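Local coordinates for protein L-lysine 6-monooxygenase involved in desferrioxamine biosynthesis (Erwinia amylovora CFBP1430, PDB 5O8P) that probably catalyses the N-hydroxylation of cadaverine for desferrioxamine siderophore biosynthesis, with FAD as cofactor and NADPH as reductant, at residues L406-E409 and R413-Y416; F391-L396 and C400-V405; Q133-R138 and Q354-W359; D363-D366 and S372-R375. All coordinates share one frame; numbering follows the deposited sequence.

Contact 1 (L406-E409 and R413-Y416); sequences LLRE and REVY
Arg-408 and Glu-414 form the charged part of this contact, between helix 399-410 and the loop that doubles back after its C-terminal end. Their side chains run side by side in the same direction, and Arg-408 NH1 reaches Glu-414 OE1 at 3.3 Å in a salt bridge that is also a hydrogen bond. The N-H points at the oxygen with an angle of 151°, but OE1 is met from above the carboxylate plane and is itself somewhat tilted from the guanidinium plane; the two flat groups are turned 35° from each other. A bend at chi3 (68°) of Arg-408 turns its guanidinium back so that NH1 faces the acid. The other carboxylate oxygen, OE2, bonds to the backbone N of Val-418.

Backbone adds a CA-H...O contact, Arg-408 CA lying 3.4 Å from Arg-413 O. On the apolar side, Leu-407 CD1 touches the edge of the Tyr-416 ring in its plane, 3.8 Å from CE2. Leu-407 also packs on Leu-23 and Leu-26 of helix 18-27, and Tyr-416 OH bonds to Leu-26 O. The chemistry is thus divided: buried Leu-407 and Tyr-416 join the loop to helix 18-27, while partly exposed Arg-408 and exposed Glu-414 pair on the more solvent-accessible side, where water would probably weaken the bridge.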
loop_
_atom_site.group_PDB
_atom_site.type_symbol
_atom_site.label_atom_id
_atom_site.label_comp_id
_atom_site.label_asym_id
_atom_site.label_seq_id
_atom_site.Cartn_x
_atom_site.Cartn_y
_atom_site.Cartn_z
ATOM N N LEU B 406 -0.432 31.850 20.201
ATOM C CA LEU B 406 -1.250 33.043 20.221
ATOM C C LEU B 406 -1.967 33.117 21.544
ATOM O O LEU B 406 -1.929 34.158 22.200
ATOM C CB LEU B 406 -2.264 33.050 19.081
ATOM C CG LEU B 406 -1.734 33.231 17.666
ATOM C CD1 LEU B 406 -2.913 33.187 16.704
ATOM C CD2 LEU B 406 -0.943 34.511 17.528
ATOM N N LEU B 407 -2.597 32.018 21.956
ATOM C CA LEU B 407 -3.297 32.009 23.244
ATOM C C LEU B 407 -2.361 32.260 24.413
ATOM O O LEU B 407 -2.753 32.890 25.377
ATOM C CB LEU B 407 -4.121 30.727 23.438
ATOM C CG LEU B 407 -5.415 30.745 22.615
ATOM C CD1 LEU B 407 -6.139 29.415 22.654
ATOM C CD2 LEU B 407 -6.349 31.853 23.086
ATOM N N ARG B 408 -1.118 31.807 24.322
ATOM C CA ARG B 408 -0.118 32.074 25.369
ATOM C C ARG B 408 0.231 33.566 25.470
ATOM O O ARG B 408 0.421 34.095 26.566
ATOM C CB ARG B 408 1.147 31.238 25.138
ATOM C CG ARG B 408 2.107 31.205 26.315
ATOM C CD ARG B 408 3.219 30.200 26.047
ATOM N NE ARG B 408 4.079 30.664 24.948
ATOM C CZ ARG B 408 4.812 29.894 24.136
ATOM N NH1 ARG B 408 4.795 28.563 24.237
ATOM N NH2 ARG B 408 5.540 30.475 23.182
ATOM N N GLU B 409 0.314 34.245 24.336
ATOM C CA GLU B 409 0.590 35.679 24.337
ATOM C C GLU B 409 -0.619 36.488 24.804
ATOM O O GLU B 409 -0.496 37.369 25.654
ATOM C CB GLU B 409 1.018 36.140 22.956
ATOM C CG GLU B 409 2.423 35.717 22.556
ATOM C CD GLU B 409 3.525 36.372 23.375
ATOM O OE1 GLU B 409 3.280 37.431 24.015
ATOM O OE2 GLU B 409 4.635 35.808 23.374
ATOM N N ARG B 413 -0.642 33.056 30.615
ATOM C CA ARG B 413 -0.391 31.628 30.903
ATOM C C ARG B 413 -0.366 30.762 29.644
ATOM O O ARG B 413 -0.849 31.151 28.578
ATOM C CB ARG B 413 -1.379 31.062 31.925
ATOM C CG ARG B 413 -2.833 31.093 31.522
ATOM C CD ARG B 413 -3.695 30.702 32.695
ATOM N NE ARG B 413 -4.930 30.058 32.251
ATOM C CZ ARG B 413 -6.078 30.677 31.974
ATOM N NH1 ARG B 413 -6.198 32.000 32.088
ATOM N NH2 ARG B 413 -7.127 29.952 31.587
ATOM N N GLU B 414 0.224 29.582 29.781
ATOM C CA GLU B 414 0.291 28.613 28.691
ATOM C C GLU B 414 -0.944 27.731 28.730
ATOM O O GLU B 414 -0.959 26.698 29.375
ATOM C CB GLU B 414 1.595 27.798 28.776
ATOM C CG GLU B 414 1.721 26.659 27.766
ATOM C CD GLU B 414 3.164 26.303 27.406
ATOM O OE1 GLU B 414 3.913 27.255 27.092
ATOM O OE2 GLU B 414 3.546 25.100 27.429
ATOM N N VAL B 415 -1.981 28.136 28.013
ATOM C CA VAL B 415 -3.298 27.497 28.145
ATOM C C VAL B 415 -3.300 26.086 27.587
ATOM O O VAL B 415 -3.839 25.181 28.190
ATOM C CB VAL B 415 -4.396 28.303 27.419
ATOM C CG1 VAL B 415 -5.767 27.656 27.616
ATOM C CG2 VAL B 415 -4.400 29.744 27.910
ATOM N N TYR B 416 -2.717 25.918 26.405
ATOM C CA TYR B 416 -2.530 24.609 25.804
ATOM C C TYR B 416 -1.037 24.417 25.653
ATOM O O TYR B 416 -0.360 25.325 25.146
ATOM C CB TYR B 416 -3.199 24.567 24.452
ATOM C CG TYR B 416 -4.690 24.706 24.521
ATOM C CD1 TYR B 416 -5.494 23.637 24.885
ATOM C CD2 TYR B 416 -5.304 25.911 24.211
ATOM C CE1 TYR B 416 -6.872 23.763 24.928
ATOM C CE2 TYR B 416 -6.683 26.043 24.241
ATOM C CZ TYR B 416 -7.464 24.959 24.597
ATOM O OH TYR B 416 -8.836 25.067 24.631
#

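Contact 2 (F391-L396 and C400-V405); sequences FVTPDL and CYRNSV. With FAD (flavin-adenine dinucleotide), chain C.
Leu-396 N donates to O2 of the FAD isoalloxazine at 2.8 Å, nearly straight at 170°, while across the contact Arg-402 holds the same loop by Thr-393 O. A type I beta turn from Val-392 to Asp-395 leads into the flavin site, and helix 399-410 follows it. Leu-396 also lays its side chain against the flavin, CG coming 3.5 Å from O2. Pro-394 O receives a weak bond from the ribityl O2'.

Arg-402 points from the helix toward the turn, its chain extended to CG and CD and then bent at chi3 (35°). Its guanidinium has a salt bridge to Glu-385 through NH1, a bond from NE to Gln-382 OE1 and a cation-pi contact with Phe-19, so its rotation is well fixed. This second-shell arginine probably helps to position the backbone that meets the cofactor. Arg-402 NH1 meets Thr-393 O at 3.2 Å, in the carbonyl plane on a lone pair, with an N-H...O angle of 178°.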
loop_
_atom_site.group_PDB
_atom_site.type_symbol
_atom_site.label_atom_id
_atom_site.label_comp_id
_atom_site.label_asym_id
_atom_site.label_seq_id
_atom_site.Cartn_x
_atom_site.Cartn_y
_atom_site.Cartn_z
ATOM N N PHE B 391 7.944 27.355 5.013
ATOM C CA PHE B 391 6.951 26.536 4.286
ATOM C C PHE B 391 5.787 25.948 5.123
ATOM O O PHE B 391 4.841 25.394 4.541
ATOM C CB PHE B 391 7.686 25.390 3.581
ATOM C CG PHE B 391 7.925 24.194 4.464
ATOM C CD1 PHE B 391 9.029 24.122 5.311
ATOM C CD2 PHE B 391 6.986 23.169 4.496
ATOM C CE1 PHE B 391 9.212 23.024 6.130
ATOM C CE2 PHE B 391 7.154 22.075 5.320
ATOM C CZ PHE B 391 8.273 21.997 6.126
ATOM N N VAL B 392 5.856 26.041 6.458
ATOM C CA VAL B 392 4.854 25.389 7.326
ATOM C C VAL B 392 3.590 26.214 7.554
ATOM O O VAL B 392 2.664 25.744 8.226
ATOM C CB VAL B 392 5.425 25.026 8.711
ATOM C CG1 VAL B 392 6.603 24.074 8.565
ATOM C CG2 VAL B 392 5.803 26.288 9.471
ATOM N N THR B 393 3.532 27.421 6.975
ATOM C CA THR B 393 2.538 28.443 7.310
ATOM C C THR B 393 1.091 28.100 6.846
ATOM O O THR B 393 0.175 28.172 7.662
ATOM C CB THR B 393 3.028 29.833 6.792
ATOM O OG1 THR B 393 4.243 30.226 7.452
ATOM C CG2 THR B 393 2.037 30.910 6.993
ATOM N N PRO B 394 0.881 27.693 5.566
ATOM C CA PRO B 394 -0.470 27.279 5.149
ATOM C C PRO B 394 -0.950 25.895 5.645
ATOM O O PRO B 394 -2.071 25.500 5.326
ATOM C CB PRO B 394 -0.387 27.277 3.606
ATOM C CG PRO B 394 1.023 27.600 3.230
ATOM C CD PRO B 394 1.852 27.534 4.466
ATOM N N ASP B 395 -0.123 25.180 6.404
ATOM C CA ASP B 395 -0.409 23.819 6.867
ATOM C C ASP B 395 -1.487 23.859 7.952
ATOM O O ASP B 395 -1.302 24.508 8.983
ATOM C CB ASP B 395 0.903 23.203 7.418
ATOM C CG ASP B 395 0.882 21.665 7.497
ATOM O OD1 ASP B 395 -0.190 21.058 7.653
ATOM O OD2 ASP B 395 1.969 21.052 7.429
ATOM N N LEU B 396 -2.604 23.172 7.720
ATOM C CA LEU B 396 -3.601 22.925 8.774
ATOM C C LEU B 396 -2.991 22.174 9.961
ATOM O O LEU B 396 -3.437 22.343 11.099
ATOM C CB LEU B 396 -4.804 22.138 8.239
ATOM C CG LEU B 396 -5.718 22.824 7.224
ATOM C CD1 LEU B 396 -6.853 21.896 6.809
ATOM C CD2 LEU B 396 -6.266 24.133 7.767
ATOM N N CYS B 400 -3.031 24.386 15.151
ATOM C CA CYS B 400 -3.078 24.283 16.621
ATOM C C CYS B 400 -1.789 24.756 17.305
ATOM O O CYS B 400 -1.871 25.372 18.364
ATOM C CB CYS B 400 -3.386 22.867 17.071
ATOM S SG CYS B 400 -5.114 22.427 16.931
ATOM N N TYR B 401 -0.618 24.477 16.712
ATOM C CA TYR B 401 0.637 24.998 17.258
ATOM C C TYR B 401 0.553 26.528 17.337
ATOM O O TYR B 401 0.706 27.105 18.422
ATOM C CB TYR B 401 1.892 24.567 16.452
ATOM C CG TYR B 401 3.156 25.261 16.941
ATOM C CD1 TYR B 401 3.751 24.894 18.147
ATOM C CD2 TYR B 401 3.722 26.326 16.232
ATOM C CE1 TYR B 401 4.861 25.570 18.639
ATOM C CE2 TYR B 401 4.856 26.986 16.698
ATOM C CZ TYR B 401 5.421 26.596 17.911
ATOM O OH TYR B 401 6.533 27.216 18.438
ATOM N N ARG B 402 0.283 27.165 16.198
ATOM C CA ARG B 402 0.258 28.632 16.131
ATOM C C ARG B 402 -0.822 29.217 17.067
ATOM O O ARG B 402 -0.542 30.119 17.868
ATOM C CB ARG B 402 0.063 29.124 14.684
ATOM C CG ARG B 402 0.335 30.614 14.475
ATOM C CD ARG B 402 0.139 31.104 13.051
ATOM N NE ARG B 402 -0.958 30.403 12.378
ATOM C CZ ARG B 402 -0.890 29.763 11.211
ATOM N NH1 ARG B 402 0.212 29.768 10.461
ATOM N NH2 ARG B 402 -1.976 29.146 10.753
ATOM N N ASN B 403 -2.028 28.662 17.000
ATOM C CA ASN B 403 -3.112 29.069 17.894
ATOM C C ASN B 403 -2.738 28.940 19.378
ATOM O O ASN B 403 -3.085 29.806 20.192
ATOM C CB ASN B 403 -4.399 28.276 17.590
ATOM C CG ASN B 403 -5.069 28.711 16.295
ATOM O OD1 ASN B 403 -5.054 29.887 15.946
ATOM N ND2 ASN B 403 -5.664 27.763 15.582
ATOM N N SER B 404 -2.006 27.883 19.720
ATOM C CA SER B 404 -1.550 27.687 21.095
ATOM C C SER B 404 -0.556 28.735 21.580
ATOM O O SER B 404 -0.568 29.047 22.783
ATOM C CB SER B 404 -0.962 26.292 21.284
ATOM O OG SER B 404 -1.986 25.328 21.198
ATOM N N VAL B 405 0.287 29.265 20.683
ATOM C CA VAL B 405 1.250 30.321 21.089
ATOM C C VAL B 405 0.557 31.686 21.078
ATOM O O VAL B 405 0.930 32.582 21.838
ATOM C CB VAL B 405 2.620 30.340 20.301
ATOM C CG1 VAL B 405 2.975 28.982 19.693
ATOM C CG2 VAL B 405 2.685 31.419 19.234
HETATM P PA FAD C . -9.558 31.615 4.339
HETATM O O1A FAD C . -10.573 30.667 3.727
HETATM O O2A FAD C . -8.766 32.533 3.440
HETATM O O5B FAD C . -10.386 32.483 5.421
HETATM C C5B FAD C . -10.442 33.905 5.386
HETATM C C4B FAD C . -11.812 34.458 5.762
HETATM O O4B FAD C . -11.680 35.841 6.127
HETATM C C3B FAD C . -12.800 34.414 4.601
HETATM O O3B FAD C . -14.042 33.872 5.072
HETATM C C2B FAD C . -12.900 35.862 4.125
HETATM O O2B FAD C . -14.178 36.217 3.587
HETATM C C1B FAD C . -12.628 36.636 5.401
HETATM N N9A FAD C . -12.197 38.051 5.232
HETATM C C8A FAD C . -11.212 38.552 4.460
HETATM N N7A FAD C . -11.141 39.906 4.598
HETATM C C5A FAD C . -12.096 40.284 5.475
HETATM C C6A FAD C . -12.586 41.553 6.080
HETATM N N6A FAD C . -12.021 42.744 5.765
HETATM N N1A FAD C . -13.618 41.486 6.962
HETATM C C2A FAD C . -14.203 40.315 7.294
HETATM N N3A FAD C . -13.813 39.133 6.777
HETATM C C4A FAD C . -12.787 39.053 5.887
HETATM N N1 FAD C . -3.923 23.074 3.577
HETATM C C2 FAD C . -3.802 21.901 4.253
HETATM O O2 FAD C . -3.042 21.870 5.247
HETATM N N3 FAD C . -4.476 20.786 3.894
HETATM C C4 FAD C . -5.307 20.766 2.835
HETATM O O4 FAD C . -5.912 19.724 2.521
HETATM C C4X FAD C . -5.494 22.008 2.043
HETATM N N5 FAD C . -6.316 22.055 0.972
HETATM C C5X FAD C . -6.461 23.203 0.269
HETATM C C6 FAD C . -7.320 23.191 -0.827
HETATM C C7 FAD C . -7.523 24.334 -1.598
HETATM C C7M FAD C . -8.456 24.295 -2.783
HETATM C C8 FAD C . -6.802 25.589 -1.235
HETATM C C8M FAD C . -7.003 26.837 -2.051
HETATM C C9 FAD C . -5.936 25.610 -0.140
HETATM C C9A FAD C . -5.724 24.464 0.648
HETATM N N10 FAD C . -4.848 24.437 1.785
HETATM C C10 FAD C . -4.724 23.205 2.488
HETATM C "C1'" FAD C . -4.073 25.614 2.266
HETATM C "C2'" FAD C . -4.802 26.391 3.386
HETATM O "O2'" FAD C . -5.310 25.479 4.383
HETATM C "C3'" FAD C . -5.947 27.289 2.879
HETATM O "O3'" FAD C . -5.443 28.276 1.966
HETATM C "C4'" FAD C . -6.702 28.008 4.005
HETATM O "O4'" FAD C . -8.035 28.302 3.572
HETATM C "C5'" FAD C . -6.029 29.308 4.435
HETATM O "O5'" FAD C . -6.440 29.628 5.765
HETATM P P FAD C . -7.209 30.998 6.072
HETATM O O1P FAD C . -7.571 31.012 7.543
HETATM O O2P FAD C . -6.301 32.056 5.510
HETATM O O3P FAD C . -8.539 30.672 5.191
#

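Contact 3 (Q133-R138 and Q354-W359); sequences QCYRVR and QQRIQW
Tyr-135 extends its ring from strand 134-141 so that the phenol oxygen meets the guanidinium edge of Arg-356, in the loop 354-359. Arg-356 NE donates to Tyr-135 OH at 3.2 Å, with an N-H...O angle of 164°, and the oxygen lies in the guanidinium plane. NH2 of the same arginine adds a weak bond to Tyr-135 OH at 3.5 Å, so both N-H groups along one edge converge on a single phenol oxygen. The ring and guanidinium planes are 67° apart, which makes this a polar meeting at the hydroxyl rather than a stack. Arg-356 gets there by folding: bends at chi2 (-97°) and chi3 bring NE back toward the tyrosine.

The loop that presents Arg-356 is braced from within. Gln-354 O accepts from Ile-357 N at 3.2 Å and from Trp-359 NE1 at 3.1 Å, the two donors arriving from opposite faces of the carbonyl plane, and Ile-357 CG2 lies over one face of the indole, toward its rim.

Arg-356 also makes a cation-pi contact with Tyr-128, whose ring meets that of Tyr-135. Strand 134-141 is paired antiparallel with strands 121-129 and 147-152, and a G1 beta bulge at Gln-133 and Cys-134 faces Asp-129; the contact therefore ties the loop between strands 342-343 and 379-381 to the hairpin of strands 121-129 and 134-141.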
loop_
_atom_site.group_PDB
_atom_site.type_symbol
_atom_site.label_atom_id
_atom_site.label_comp_id
_atom_site.label_asym_id
_atom_site.label_seq_id
_atom_site.Cartn_x
_atom_site.Cartn_y
_atom_site.Cartn_z
ATOM N N GLN B 133 -5.847 53.508 24.639
ATOM C CA GLN B 133 -4.719 52.561 24.575
ATOM C C GLN B 133 -5.084 51.169 24.008
ATOM O O GLN B 133 -4.543 50.154 24.437
ATOM C CB GLN B 133 -4.010 52.455 25.944
ATOM C CG GLN B 133 -3.167 53.676 26.289
ATOM C CD GLN B 133 -1.806 53.635 25.620
ATOM O OE1 GLN B 133 -0.908 52.921 26.068
ATOM N NE2 GLN B 133 -1.651 54.392 24.534
ATOM N N CYS B 134 -5.979 51.140 23.021
ATOM C CA CYS B 134 -6.425 49.896 22.402
ATOM C C CYS B 134 -6.789 50.092 20.921
ATOM O O CYS B 134 -6.692 51.199 20.393
ATOM C CB CYS B 134 -7.615 49.342 23.185
ATOM S SG CYS B 134 -9.182 50.149 22.791
ATOM N N TYR B 135 -7.189 49.003 20.260
ATOM C CA TYR B 135 -7.521 49.027 18.829
ATOM C C TYR B 135 -9.031 49.180 18.609
ATOM O O TYR B 135 -9.855 48.603 19.334
ATOM C CB TYR B 135 -6.966 47.785 18.112
ATOM C CG TYR B 135 -5.453 47.831 17.969
ATOM C CD1 TYR B 135 -4.851 48.538 16.926
ATOM C CD2 TYR B 135 -4.627 47.204 18.897
ATOM C CE1 TYR B 135 -3.467 48.611 16.802
ATOM C CE2 TYR B 135 -3.244 47.273 18.790
ATOM C CZ TYR B 135 -2.661 47.974 17.739
ATOM O OH TYR B 135 -1.285 48.028 17.647
ATOM N N ARG B 136 -9.376 49.973 17.600
ATOM C CA ARG B 136 -10.762 50.291 17.264
ATOM C C ARG B 136 -11.020 49.745 15.879
ATOM O O ARG B 136 -10.384 50.189 14.934
ATOM C CB ARG B 136 -10.937 51.816 17.293
ATOM C CG ARG B 136 -12.280 52.346 16.850
ATOM C CD ARG B 136 -12.337 53.873 16.958
ATOM N NE ARG B 136 -12.048 54.327 18.326
ATOM C CZ ARG B 136 -12.906 54.271 19.347
ATOM N NH1 ARG B 136 -14.151 53.786 19.198
ATOM N NH2 ARG B 136 -12.508 54.705 20.548
ATOM N N VAL B 137 -11.941 48.796 15.765
ATOM C CA VAL B 137 -12.221 48.074 14.508
ATOM C C VAL B 137 -13.599 48.473 13.992
ATOM O O VAL B 137 -14.596 48.136 14.619
ATOM C CB VAL B 137 -12.216 46.543 14.754
ATOM C CG1 VAL B 137 -12.636 45.765 13.514
ATOM C CG2 VAL B 137 -10.853 46.096 15.245
ATOM N N ARG B 138 -13.656 49.170 12.858
ATOM C CA ARG B 138 -14.932 49.629 12.292
ATOM C C ARG B 138 -15.457 48.613 11.276
ATOM O O ARG B 138 -14.831 48.370 10.239
ATOM C CB ARG B 138 -14.789 51.019 11.662
ATOM C CG ARG B 138 -16.085 51.839 11.661
ATOM C CD ARG B 138 -15.899 53.244 11.084
ATOM N NE ARG B 138 -15.449 53.178 9.678
ATOM C CZ ARG B 138 -14.438 53.866 9.118
ATOM N NH1 ARG B 138 -13.718 54.755 9.810
ATOM N NH2 ARG B 138 -14.153 53.664 7.830
ATOM N N GLN B 354 -0.728 51.439 9.863
ATOM C CA GLN B 354 0.574 51.310 9.186
ATOM C C GLN B 354 1.730 51.706 10.100
ATOM O O GLN B 354 2.688 50.959 10.242
ATOM C CB GLN B 354 0.640 52.121 7.889
ATOM C CG GLN B 354 0.229 51.306 6.668
ATOM C CD GLN B 354 0.070 52.117 5.400
ATOM O OE1 GLN B 354 0.190 53.351 5.380
ATOM N NE2 GLN B 354 -0.208 51.412 4.312
ATOM N N GLN B 355 1.624 52.866 10.735
ATOM C CA GLN B 355 2.663 53.339 11.644
ATOM C C GLN B 355 2.910 52.393 12.857
ATOM O O GLN B 355 4.019 52.372 13.386
ATOM C CB GLN B 355 2.429 54.833 12.048
ATOM C CG GLN B 355 1.487 55.154 13.229
ATOM C CD GLN B 355 -0.017 54.957 12.955
ATOM O OE1 GLN B 355 -0.449 54.776 11.808
ATOM N NE2 GLN B 355 -0.805 54.944 14.029
ATOM N N ARG B 356 1.922 51.587 13.244
ATOM C CA ARG B 356 2.034 50.645 14.383
ATOM C C ARG B 356 2.620 49.266 14.026
ATOM O O ARG B 356 2.842 48.435 14.925
ATOM C CB ARG B 356 0.662 50.359 15.007
ATOM C CG ARG B 356 -0.266 51.514 15.278
ATOM C CD ARG B 356 -0.234 52.020 16.701
ATOM N NE ARG B 356 -0.182 50.985 17.746
ATOM C CZ ARG B 356 0.302 51.202 18.973
ATOM N NH1 ARG B 356 0.763 52.398 19.348
ATOM N NH2 ARG B 356 0.334 50.214 19.848
ATOM N N ILE B 357 2.858 49.020 12.735
ATOM C CA ILE B 357 3.281 47.721 12.231
ATOM C C ILE B 357 4.772 47.768 11.881
ATOM O O ILE B 357 5.241 48.757 11.313
ATOM C CB ILE B 357 2.423 47.329 11.010
ATOM C CG1 ILE B 357 1.053 46.858 11.505
ATOM C CG2 ILE B 357 3.091 46.252 10.165
ATOM C CD1 ILE B 357 0.027 46.619 10.416
ATOM N N GLN B 358 5.500 46.698 12.212
ATOM C CA GLN B 358 6.911 46.580 11.844
ATOM C C GLN B 358 6.996 46.062 10.416
ATOM O O GLN B 358 6.523 44.960 10.136
ATOM C CB GLN B 358 7.654 45.624 12.783
ATOM C CG GLN B 358 7.570 46.000 14.246
ATOM C CD GLN B 358 8.554 45.240 15.106
ATOM O OE1 GLN B 358 9.750 45.304 14.876
ATOM N NE2 GLN B 358 8.054 44.538 16.117
ATOM N N TRP B 359 7.573 46.860 9.522
ATOM C CA TRP B 359 7.762 46.459 8.126
ATOM C C TRP B 359 9.224 46.105 7.886
ATOM O O TRP B 359 10.112 46.719 8.471
ATOM C CB TRP B 359 7.318 47.585 7.185
ATOM C CG TRP B 359 5.887 48.030 7.422
ATOM C CD1 TRP B 359 5.467 49.001 8.277
ATOM C CD2 TRP B 359 4.698 47.501 6.802
ATOM N NE1 TRP B 359 4.102 49.113 8.230
ATOM C CE2 TRP B 359 3.605 48.209 7.328
ATOM C CE3 TRP B 359 4.457 46.509 5.841
ATOM C CZ2 TRP B 359 2.282 47.951 6.938
ATOM C CZ3 TRP B 359 3.135 46.243 5.461
ATOM C CH2 TRP B 359 2.072 46.966 6.007
#

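Contact 4 (D363-D366 and S372-R375); sequences DRYD and SIDR
The first torsion of Ile-373 (chi1 71°) sets CG1 between the backbone N and the carbonyl carbon, and with CD1 extended beyond it the chain reaches out until CD1 stands over the ring of Tyr-365. The tyrosine meets it with chi1 at -53°, which places its CG beside its own backbone N and opposite the carbonyl carbon. CD1 of Ile-373 lies 3.7 Å from the Tyr-365 ring centroid, only 8° off the ring normal, a CH-pi contact over the middle of one face. The second branch works lower down: Ile-373 CG2 packs against Tyr-365 CB at 3.7 Å and reaches the root of the ring at CG.

Both segments belong to the long loop between strands 342-343 and 379-381, and five residues separate them, so the chain turns back on itself here without forming a regular strand pair. Gln-358 sits alongside both, its backbone bonded to Asp-366 and to Ile-373. Ile-373 further packs on Val-379 and Val-381 of strand 379-381, and Tyr-365 touches Val-381 as well.

The polar end of the ring is held apart from this apolar overlap: Tyr-365 OH is hydrogen-bonded to Tyr-344 OH. Tyr-365 O accepts from His-387 NE2, and the tyrosine side chain stays about 10 Å from the bound FAD, nearest atoms.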
loop_
_atom_site.group_PDB
_atom_site.type_symbol
_atom_site.label_atom_id
_atom_site.label_comp_id
_atom_site.label_asym_id
_atom_site.label_seq_id
_atom_site.Cartn_x
_atom_site.Cartn_y
_atom_site.Cartn_z
ATOM N N ASP B 363 8.773 45.660 2.277
ATOM C CA ASP B 363 7.398 46.142 2.563
ATOM C C ASP B 363 6.360 45.036 2.817
ATOM O O ASP B 363 5.207 45.143 2.400
ATOM C CB ASP B 363 6.899 47.107 1.461
ATOM C CG ASP B 363 7.535 48.476 1.549
ATOM O OD1 ASP B 363 7.240 49.208 2.519
ATOM O OD2 ASP B 363 8.313 48.822 0.635
ATOM N N ARG B 364 6.775 43.967 3.491
ATOM C CA ARG B 364 5.830 42.984 4.038
ATOM C C ARG B 364 5.974 43.060 5.551
ATOM O O ARG B 364 6.870 43.747 6.072
ATOM C CB ARG B 364 6.079 41.558 3.536
ATOM C CG ARG B 364 6.333 41.429 2.046
ATOM C CD ARG B 364 7.192 40.228 1.756
ATOM N NE ARG B 364 8.544 40.324 2.333
ATOM C CZ ARG B 364 9.529 39.440 2.136
ATOM N NH1 ARG B 364 9.388 38.413 1.297
ATOM N NH2 ARG B 364 10.709 39.647 2.715
ATOM N N TYR B 365 5.087 42.372 6.257
ATOM C CA TYR B 365 5.138 42.379 7.708
ATOM C C TYR B 365 6.462 41.771 8.197
ATOM O O TYR B 365 6.808 40.657 7.792
ATOM C CB TYR B 365 4.012 41.546 8.314
ATOM C CG TYR B 365 2.598 41.841 7.891
ATOM C CD1 TYR B 365 2.152 43.143 7.686
ATOM C CD2 TYR B 365 1.686 40.805 7.736
ATOM C CE1 TYR B 365 0.845 43.399 7.304
ATOM C CE2 TYR B 365 0.380 41.048 7.362
ATOM C CZ TYR B 365 -0.032 42.341 7.158
ATOM O OH TYR B 365 -1.328 42.541 6.799
ATOM N N ASP B 366 7.193 42.483 9.051
ATOM C CA ASP B 366 8.357 41.912 9.725
ATOM C C ASP B 366 7.880 41.108 10.939
ATOM O O ASP B 366 7.943 41.573 12.089
ATOM C CB ASP B 366 9.335 43.015 10.147
ATOM C CG ASP B 366 10.634 42.465 10.726
ATOM O OD1 ASP B 366 11.262 41.594 10.079
ATOM O OD2 ASP B 366 11.016 42.911 11.828
ATOM N N SER B 372 3.491 38.048 15.874
ATOM C CA SER B 372 3.072 39.425 16.050
ATOM C C SER B 372 3.731 40.337 15.008
ATOM O O SER B 372 4.867 40.090 14.606
ATOM C CB SER B 372 3.392 39.899 17.475
ATOM O OG SER B 372 4.755 40.254 17.627
ATOM N N ILE B 373 3.008 41.382 14.584
ATOM C CA ILE B 373 3.520 42.342 13.578
ATOM C C ILE B 373 3.666 43.771 14.113
ATOM O O ILE B 373 4.157 44.654 13.405
ATOM C CB ILE B 373 2.734 42.298 12.229
ATOM C CG1 ILE B 373 1.326 42.889 12.368
ATOM C CG2 ILE B 373 2.703 40.874 11.697
ATOM C CD1 ILE B 373 0.507 42.866 11.086
ATOM N N ASP B 374 3.283 43.993 15.363
ATOM C CA ASP B 374 3.442 45.295 16.004
ATOM C C ASP B 374 4.640 45.248 16.944
ATOM O O ASP B 374 5.339 44.227 17.022
ATOM C CB ASP B 374 2.168 45.677 16.765
ATOM C CG ASP B 374 1.900 44.770 17.947
ATOM O OD1 ASP B 374 1.849 43.541 17.719
ATOM O OD2 ASP B 374 1.742 45.256 19.098
ATOM N N ARG B 375 4.859 46.353 17.653
ATOM C CA ARG B 375 5.982 46.489 18.570
ATOM C C ARG B 375 5.629 46.165 20.026
ATOM O O ARG B 375 6.459 46.392 20.911
ATOM C CB ARG B 375 6.549 47.909 18.460
ATOM C CG ARG B 375 6.920 48.317 17.044
ATOM C CD ARG B 375 7.483 49.725 16.978
ATOM N NE ARG B 375 7.882 50.063 15.608
ATOM C CZ ARG B 375 7.062 50.456 14.627
ATOM N NH1 ARG B 375 5.750 50.588 14.809
ATOM N NH2 ARG B 375 7.567 50.721 13.426
#

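Along the chain, contact 3 closes first, followed by contact 4, contact 2 and contact 1. Contacts 3 and 4 have centres 11 Å apart and share the loop between strands 342-343 and 379-381; they touch through probable backbone hydrogen bonds between Gln-358 N and Ile-373 O and between Asp-366 N and Gln-358 O. Contacts 2 and 1 both use helix 399-410, with centres 14 Å apart, and meet where Tyr-416 CB packs on Ser-404 OG. The two pairs do not touch: contact 4 comes within about 7 Å of contact 2 and about 6 Å of contact 1, nearest atoms. Contact 2 holds FAD-binding residues, and contact 1 lies farther along its helix.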